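Local coordinates for putative membrane protein (Yersinia pestis CO92, PDB 5TF3) that is of unknown function, a putative membrane protein of the DUF1198 family that folds into a compact, mostly helical single-chain domain, at residues L16-M27 with V51-H62. Numbering follows the deposited sequence.
Sequences LLKIKPIYIESM and VRKAAYLVFIYH
The corner where helix 2-17 gives way to helix 22-29 packs on helix 48-65, with L17 and M27 meeting V58 from the two arms. A Schellman motif with K18 as its C-prime residue ends the first helix. Segments 22-27 and 51-62 then cross at 76°, their axes 10.3 Å apart.

L16 and L17, at the end of helix 2-17, cover the V51 to V58 part of helix 48-65. The L16 and V51 side chains pass in opposite directions, with L16 CD2 touching V51 CG1 at 3.7 Å. L17 meets V58 tip to tip, CD1 to CG1, and its CD2 rests on A55 CB. The other branch of V58, CG2, takes I24 CD1 at 3.7 Å and M27 SE at 3.9 Å. I19 CD1 also comes to CG1, so four side chains of segment 16-27 meet on this valine.

M27 is selenomethionine. Its CG lies anti to the backbone N (chi1 176°), which runs the chain past Y61 and brings SE to the backbone at L57 O and V58 N. M27 CA sits over the face of the Y61 ring, 3.8 Å from the centroid, in a CH-pi contact. The Y61 hydroxyl is hydrogen-bonded to E30.

H62 makes the polar link. Its NE2 donates to Y23 O at 3.0 Å, nearly straight at 160°, with the acceptor in the imidazole plane. The Y23 ring turns its edge to the H62 face in an offset edge-to-face pair, centroids 5.5 Å apart. W76 of helix 70-82 also stacks on H62. The whole is an apolar interhelical interface of an all-alpha fold, pinned at one end by a histidine-to-carbonyl bond.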
ATOM      1  N   LEU A  16      -7.866  -7.512  -6.149  1.00 32.15           N
ATOM      2  CA  LEU A  16      -8.092  -7.576  -4.704  1.00 30.81           C
ATOM      3  C   LEU A  16      -8.745  -6.300  -4.198  1.00 34.06           C
ATOM      4  O   LEU A  16      -9.736  -6.338  -3.461  1.00 32.37           O
ATOM      5  CB  LEU A  16      -6.773  -7.815  -3.970  1.00 30.68           C
ATOM      6  CG  LEU A  16      -6.835  -7.712  -2.444  1.00 36.95           C
ATOM      7  CD1 LEU A  16      -7.749  -8.788  -1.869  1.00 40.75           C
ATOM      8  CD2 LEU A  16      -5.439  -7.820  -1.827  1.00 34.73           C
ATOM      9  N   LEU A  17      -8.200  -5.151  -4.583  1.00 30.90           N
ATOM     10  CA  LEU A  17      -8.751  -3.878  -4.149  1.00 26.13           C
ATOM     11  C   LEU A  17      -9.963  -3.417  -4.964  1.00 29.37           C
ATOM     12  O   LEU A  17     -10.644  -2.460  -4.546  1.00 28.94           O
ATOM     13  CB  LEU A  17      -7.645  -2.828  -4.204  1.00 26.35           C
ATOM     14  CG  LEU A  17      -6.535  -3.095  -3.192  1.00 32.54           C
ATOM     15  CD1 LEU A  17      -5.436  -2.067  -3.388  1.00 31.21           C
ATOM     16  CD2 LEU A  17      -7.094  -3.030  -1.780  1.00 31.50           C
ATOM     17  N   LYS A  18     -10.242  -4.065  -6.105  1.00 27.42           N
ATOM     18  CA  LYS A  18     -11.325  -3.674  -7.021  1.00 31.59           C
ATOM     19  C   LYS A  18     -11.164  -2.228  -7.486  1.00 33.52           C
ATOM     20  O   LYS A  18     -12.088  -1.423  -7.402  1.00 33.58           O
ATOM     21  CB  LYS A  18     -12.705  -3.874  -6.390  1.00 29.57           C
ATOM     22  CG  LYS A  18     -12.983  -5.264  -5.860  1.00 34.87           C
ATOM     23  CD  LYS A  18     -13.102  -6.263  -6.995  1.00 47.40           C
ATOM     24  CE  LYS A  18     -13.392  -7.667  -6.476  1.00 57.47           C
ATOM     25  NZ  LYS A  18     -12.962  -8.693  -7.469  1.00 62.10           N
ATOM     26  N   ILE A  19      -9.964  -1.894  -7.961  1.00 29.42           N
ATOM     27  CA  ILE A  19      -9.667  -0.572  -8.498  1.00 24.68           C
ATOM     28  C   ILE A  19      -9.011  -0.780  -9.855  1.00 31.76           C
ATOM     29  O   ILE A  19      -8.562  -1.878 -10.194  1.00 29.27           O
ATOM     30  CB  ILE A  19      -8.760   0.271  -7.563  1.00 26.70           C
ATOM     31  CG1 ILE A  19      -7.371  -0.375  -7.410  1.00 22.69           C
ATOM     32  CG2 ILE A  19      -9.406   0.449  -6.176  1.00 28.01           C
ATOM     33  CD1 ILE A  19      -6.501   0.273  -6.373  1.00 27.00           C
ATOM     34  N   LYS A  20      -8.993   0.280 -10.653  1.00 31.12           N
ATOM     35  CA  LYS A  20      -8.418   0.182 -11.987  1.00 31.39           C
ATOM     36  C   LYS A  20      -6.906  -0.056 -11.914  1.00 30.81           C
ATOM     37  O   LYS A  20      -6.235   0.438 -11.004  1.00 32.11           O
ATOM     38  CB  LYS A  20      -8.697   1.452 -12.785  1.00 34.05           C
ATOM     39  CG  LYS A  20     -10.164   1.660 -13.153  1.00 41.43           C
ATOM     40  CD  LYS A  20     -10.351   2.945 -13.946  1.00 47.52           C
ATOM     41  CE  LYS A  20     -11.706   2.966 -14.660  1.00 56.28           C
ATOM     42  NZ  LYS A  20     -11.826   4.165 -15.540  1.00 66.61           N
ATOM     43  N   PRO A  21      -6.344  -0.781 -12.888  1.00 32.20           N
ATOM     44  CA  PRO A  21      -4.898  -1.070 -12.861  1.00 33.93           C
ATOM     45  C   PRO A  21      -4.023   0.167 -12.808  1.00 36.68           C
ATOM     46  O   PRO A  21      -2.929   0.102 -12.237  1.00 35.45           O
ATOM     47  CB  PRO A  21      -4.670  -1.843 -14.170  1.00 38.86           C
ATOM     48  CG  PRO A  21      -5.989  -2.372 -14.542  1.00 41.97           C
ATOM     49  CD  PRO A  21      -7.026  -1.437 -14.020  1.00 34.72           C
ATOM     50  N   ILE A  22      -4.459   1.289 -13.395  1.00 31.26           N
ATOM     51  CA  ILE A  22      -3.645   2.508 -13.400  1.00 34.01           C
ATOM     52  C   ILE A  22      -3.161   2.858 -11.999  1.00 29.62           C
ATOM     53  O   ILE A  22      -2.059   3.399 -11.825  1.00 31.42           O
ATOM     54  CB  ILE A  22      -4.426   3.681 -14.039  1.00 41.54           C
ATOM     55  CG1 ILE A  22      -3.537   4.923 -14.171  1.00 46.45           C
ATOM     56  CG2 ILE A  22      -5.635   4.041 -13.217  1.00 36.91           C
ATOM     57  CD1 ILE A  22      -2.438   4.781 -15.180  1.00 53.18           C
ATOM     58  N   TYR A  23      -3.947   2.544 -10.973  1.00 23.20           N
ATOM     59  CA  TYR A  23      -3.494   2.878  -9.635  1.00 31.25           C
ATOM     60  C   TYR A  23      -2.299   2.039  -9.202  1.00 33.92           C
ATOM     61  O   TYR A  23      -1.527   2.484  -8.354  1.00 34.30           O
ATOM     62  CB  TYR A  23      -4.646   2.735  -8.647  1.00 30.69           C
ATOM     63  CG  TYR A  23      -5.708   3.790  -8.856  1.00 34.53           C
ATOM     64  CD1 TYR A  23      -5.581   5.039  -8.280  1.00 36.83           C
ATOM     65  CD2 TYR A  23      -6.823   3.542  -9.654  1.00 34.96           C
ATOM     66  CE1 TYR A  23      -6.538   6.022  -8.476  1.00 37.48           C
ATOM     67  CE2 TYR A  23      -7.795   4.520  -9.862  1.00 37.03           C
ATOM     68  CZ  TYR A  23      -7.638   5.756  -9.271  1.00 39.65           C
ATOM     69  OH  TYR A  23      -8.585   6.734  -9.449  1.00 41.60           O
ATOM     70  N   ILE A  24      -2.122   0.851  -9.771  1.00 31.31           N
ATOM     71  CA  ILE A  24      -0.957   0.030  -9.450  1.00 32.21           C
ATOM     72  C   ILE A  24       0.235   0.420 -10.315  1.00 34.29           C
ATOM     73  O   ILE A  24       1.355   0.553  -9.818  1.00 34.48           O
ATOM     74  CB  ILE A  24      -1.307  -1.460  -9.617  1.00 34.10           C
ATOM     75  CG1 ILE A  24      -2.611  -1.782  -8.906  1.00 33.38           C
ATOM     76  CG2 ILE A  24      -0.193  -2.331  -9.084  1.00 29.91           C
ATOM     77  CD1 ILE A  24      -2.597  -1.435  -7.489  1.00 34.98           C
ATOM     78  N   GLU A  25      -0.011   0.612 -11.613  1.00 28.29           N
ATOM     79  CA  GLU A  25       1.037   1.028 -12.539  1.00 34.61           C
ATOM     80  C   GLU A  25       1.676   2.342 -12.108  1.00 37.00           C
ATOM     81  O   GLU A  25       2.896   2.507 -12.209  1.00 41.83           O
ATOM     82  CB  GLU A  25       0.451   1.130 -13.956  1.00 37.18           C
ATOM     83  CG  GLU A  25      -0.090  -0.220 -14.463  1.00 47.86           C
ATOM     84  CD  GLU A  25      -1.048  -0.131 -15.676  1.00 56.38           C
ATOM     85  OE1 GLU A  25      -1.609   0.958 -15.950  1.00 52.55           O
ATOM     86  OE2 GLU A  25      -1.253  -1.180 -16.342  1.00 59.40           O
ATOM     87  N   SER A  26       0.877   3.289 -11.610  1.00 35.50           N
ATOM     88  CA  SER A  26       1.450   4.565 -11.181  1.00 39.65           C
ATOM     89  C   SER A  26       2.423   4.374 -10.025  1.00 38.16           C
ATOM     90  O   SER A  26       3.485   5.010  -9.981  1.00 38.90           O
ATOM     91  CB  SER A  26       0.340   5.538 -10.790  1.00 45.49           C
ATOM     92  OG  SER A  26      -0.384   5.913 -11.946  1.00 58.07           O
HETATM   93  N   MSE A  27       2.085   3.504  -9.084  1.00 30.89           N
HETATM   94  CA  MSE A  27       2.982   3.204  -7.974  1.00 33.70           C
HETATM   95  C   MSE A  27       4.275   2.531  -8.444  1.00 38.88           C
HETATM   96  O   MSE A  27       5.362   2.839  -7.945  1.00 41.32           O
HETATM   97  CB  MSE A  27       2.267   2.326  -6.943  1.00 31.18           C
HETATM   98  CG  MSE A  27       3.157   1.898  -5.798  1.00 40.69           C
HETATM   99 SE   MSE A  27       2.180   0.670  -4.678  0.56 40.75          SE
HETATM  100  CE  MSE A  27       2.107  -0.810  -5.958  1.00 36.57           C
ATOM    101  N   VAL A  51      -0.106 -10.771  -1.246  1.00 53.13           N
ATOM    102  CA  VAL A  51      -0.850  -9.771  -1.999  1.00 48.27           C
ATOM    103  C   VAL A  51      -1.494  -8.763  -1.053  1.00 47.46           C
ATOM    104  O   VAL A  51      -1.559  -7.563  -1.352  1.00 44.32           O
ATOM    105  CB  VAL A  51      -1.888 -10.472  -2.894  1.00 47.50           C
ATOM    106  CG1 VAL A  51      -2.731  -9.462  -3.642  1.00 45.01           C
ATOM    107  CG2 VAL A  51      -1.182 -11.426  -3.859  1.00 49.29           C
ATOM    108  N   ARG A  52      -1.968  -9.225   0.105  0.55 52.99           N
ATOM    109  CA  ARG A  52      -2.585  -8.309   1.058  0.55 54.70           C
ATOM    110  C   ARG A  52      -1.566  -7.315   1.602  0.55 53.82           C
ATOM    111  O   ARG A  52      -1.889  -6.141   1.811  0.55 51.89           O
ATOM    112  CB  ARG A  52      -3.253  -9.098   2.186  0.55 60.81           C
ATOM    113  CG  ARG A  52      -4.342 -10.051   1.686  0.55 65.69           C
ATOM    114  CD  ARG A  52      -4.903 -10.947   2.789  0.55 70.97           C
ATOM    115  NE  ARG A  52      -6.087 -10.372   3.423  0.55 71.21           N
ATOM    116  CZ  ARG A  52      -6.111  -9.857   4.648  0.55 71.58           C
ATOM    117  NH1 ARG A  52      -5.006  -9.852   5.387  0.55 72.71           N
ATOM    118  NH2 ARG A  52      -7.240  -9.357   5.136  0.55 67.37           N
ATOM    119  N   LYS A  53      -0.327  -7.760   1.823  1.00 54.15           N
ATOM    120  CA  LYS A  53       0.733  -6.828   2.193  1.00 55.30           C
ATOM    121  C   LYS A  53       0.901  -5.743   1.135  1.00 47.82           C
ATOM    122  O   LYS A  53       1.094  -4.566   1.461  1.00 51.23           O
ATOM    123  CB  LYS A  53       2.045  -7.587   2.394  1.00 64.62           C
ATOM    124  CG  LYS A  53       2.056  -8.500   3.610  1.00 76.12           C
ATOM    125  CD  LYS A  53       2.903  -7.907   4.735  1.00 81.70           C
ATOM    126  CE  LYS A  53       3.073  -8.881   5.905  1.00 87.11           C
ATOM    127  NZ  LYS A  53       1.941  -8.835   6.889  1.00 87.15           N
ATOM    128  N   ALA A  54       0.813  -6.123  -0.141  1.00 42.95           N
ATOM    129  CA  ALA A  54       0.955  -5.150  -1.217  1.00 36.95           C
ATOM    130  C   ALA A  54      -0.166  -4.121  -1.190  1.00 34.51           C
ATOM    131  O   ALA A  54       0.029  -2.982  -1.628  1.00 41.55           O
ATOM    132  CB  ALA A  54       0.992  -5.872  -2.564  1.00 37.00           C
ATOM    133  N   ALA A  55      -1.338  -4.496  -0.678  1.00 36.07           N
ATOM    134  CA  ALA A  55      -2.429  -3.535  -0.553  1.00 33.82           C
ATOM    135  C   ALA A  55      -2.030  -2.372   0.341  1.00 32.81           C
ATOM    136  O   ALA A  55      -2.400  -1.224   0.083  1.00 32.37           O
ATOM    137  CB  ALA A  55      -3.679  -4.217  -0.008  1.00 34.46           C
ATOM    138  N   TYR A  56      -1.240  -2.640   1.379  1.00 32.52           N
ATOM    139  CA  TYR A  56      -0.816  -1.555   2.252  1.00 31.67           C
ATOM    140  C   TYR A  56       0.200  -0.638   1.584  1.00 28.50           C
ATOM    141  O   TYR A  56       0.277   0.544   1.935  1.00 31.24           O
ATOM    142  CB  TYR A  56      -0.249  -2.130   3.553  1.00 35.76           C
ATOM    143  CG  TYR A  56      -1.312  -2.749   4.425  1.00 33.37           C
ATOM    144  CD1 TYR A  56      -2.171  -1.957   5.180  1.00 35.23           C
ATOM    145  CD2 TYR A  56      -1.461  -4.124   4.493  1.00 35.12           C
ATOM    146  CE1 TYR A  56      -3.147  -2.530   5.992  1.00 35.48           C
ATOM    147  CE2 TYR A  56      -2.424  -4.701   5.294  1.00 40.12           C
ATOM    148  CZ  TYR A  56      -3.265  -3.902   6.040  1.00 40.15           C
ATOM    149  OH  TYR A  56      -4.219  -4.494   6.830  1.00 43.86           O
ATOM    150  N   LEU A  57       1.004  -1.152   0.642  1.00 30.13           N
ATOM    151  CA  LEU A  57       1.907  -0.276  -0.105  1.00 33.23           C
ATOM    152  C   LEU A  57       1.130   0.641  -1.037  1.00 34.07           C
ATOM    153  O   LEU A  57       1.494   1.813  -1.212  1.00 34.85           O
ATOM    154  CB  LEU A  57       2.921  -1.091  -0.917  1.00 33.26           C
ATOM    155  CG  LEU A  57       4.125  -1.660  -0.174  1.00 44.42           C
ATOM    156  CD1 LEU A  57       4.979  -2.411  -1.154  1.00 44.18           C
ATOM    157  CD2 LEU A  57       4.916  -0.559   0.482  1.00 39.56           C
ATOM    158  N   VAL A  58       0.093   0.104  -1.686  1.00 31.47           N
ATOM    159  CA  VAL A  58      -0.823   0.924  -2.480  1.00 29.76           C
ATOM    160  C   VAL A  58      -1.400   2.051  -1.630  1.00 27.47           C
ATOM    161  O   VAL A  58      -1.397   3.224  -2.029  1.00 24.02           O
ATOM    162  CB  VAL A  58      -1.931   0.036  -3.077  1.00 27.58           C
ATOM    163  CG1 VAL A  58      -2.979   0.871  -3.803  1.00 27.40           C
ATOM    164  CG2 VAL A  58      -1.315  -0.986  -4.041  1.00 28.09           C
ATOM    165  N   PHE A  59      -1.896   1.716  -0.439  1.00 27.62           N
ATOM    166  CA  PHE A  59      -2.425   2.732   0.470  1.00 24.43           C
ATOM    167  C   PHE A  59      -1.373   3.795   0.791  1.00 26.97           C
ATOM    168  O   PHE A  59      -1.624   4.994   0.650  1.00 28.40           O
ATOM    169  CB  PHE A  59      -2.923   2.051   1.752  1.00 26.38           C
ATOM    170  CG  PHE A  59      -3.349   3.003   2.837  1.00 28.43           C
ATOM    171  CD1 PHE A  59      -2.433   3.470   3.778  1.00 30.36           C
ATOM    172  CD2 PHE A  59      -4.675   3.407   2.940  1.00 28.75           C
ATOM    173  CE1 PHE A  59      -2.817   4.352   4.775  1.00 30.25           C
ATOM    174  CE2 PHE A  59      -5.079   4.276   3.942  1.00 26.12           C
ATOM    175  CZ  PHE A  59      -4.140   4.757   4.868  1.00 27.40           C
ATOM    176  N   ILE A  60      -0.185   3.370   1.231  1.00 29.75           N
ATOM    177  CA  ILE A  60       0.855   4.333   1.603  1.00 28.50           C
ATOM    178  C   ILE A  60       1.220   5.221   0.422  1.00 28.59           C
ATOM    179  O   ILE A  60       1.361   6.442   0.564  1.00 28.80           O
ATOM    180  CB  ILE A  60       2.091   3.602   2.153  1.00 28.02           C
ATOM    181  CG1 ILE A  60       1.797   3.026   3.548  1.00 32.55           C
ATOM    182  CG2 ILE A  60       3.317   4.550   2.137  1.00 37.96           C
ATOM    183  CD1 ILE A  60       2.879   2.099   4.092  1.00 36.02           C
ATOM    184  N   TYR A  61       1.351   4.631  -0.769  1.00 26.29           N
ATOM    185  CA  TYR A  61       1.717   5.420  -1.944  1.00 26.71           C
ATOM    186  C   TYR A  61       0.678   6.493  -2.230  1.00 26.87           C
ATOM    187  O   TYR A  61       1.015   7.667  -2.410  1.00 30.96           O
ATOM    188  CB  TYR A  61       1.906   4.517  -3.172  1.00 29.51           C
ATOM    189  CG  TYR A  61       2.159   5.321  -4.443  1.00 33.12           C
ATOM    190  CD1 TYR A  61       3.418   5.877  -4.704  1.00 36.48           C
ATOM    191  CD2 TYR A  61       1.135   5.556  -5.360  1.00 30.67           C
ATOM    192  CE1 TYR A  61       3.648   6.634  -5.852  1.00 37.42           C
ATOM    193  CE2 TYR A  61       1.359   6.313  -6.516  1.00 34.61           C
ATOM    194  CZ  TYR A  61       2.612   6.845  -6.751  1.00 38.30           C
ATOM    195  OH  TYR A  61       2.826   7.592  -7.888  1.00 40.26           O
ATOM    196  N   HIS A  62      -0.595   6.114  -2.282  1.00 24.74           N
ATOM    197  CA  HIS A  62      -1.611   7.091  -2.659  1.00 25.31           C
ATOM    198  C   HIS A  62      -1.937   8.073  -1.537  1.00 27.09           C
ATOM    199  O   HIS A  62      -2.476   9.146  -1.822  1.00 28.21           O
ATOM    200  CB  HIS A  62      -2.870   6.370  -3.159  1.00 24.62           C
ATOM    201  CG  HIS A  62      -2.662   5.739  -4.496  1.00 29.39           C
ATOM    202  ND1 HIS A  62      -2.565   6.481  -5.654  1.00 30.47           N
ATOM    203  CD2 HIS A  62      -2.419   4.456  -4.850  1.00 28.49           C
ATOM    204  CE1 HIS A  62      -2.330   5.673  -6.673  1.00 30.00           C
ATOM    205  NE2 HIS A  62      -2.228   4.439  -6.212  1.00 28.85           N
TER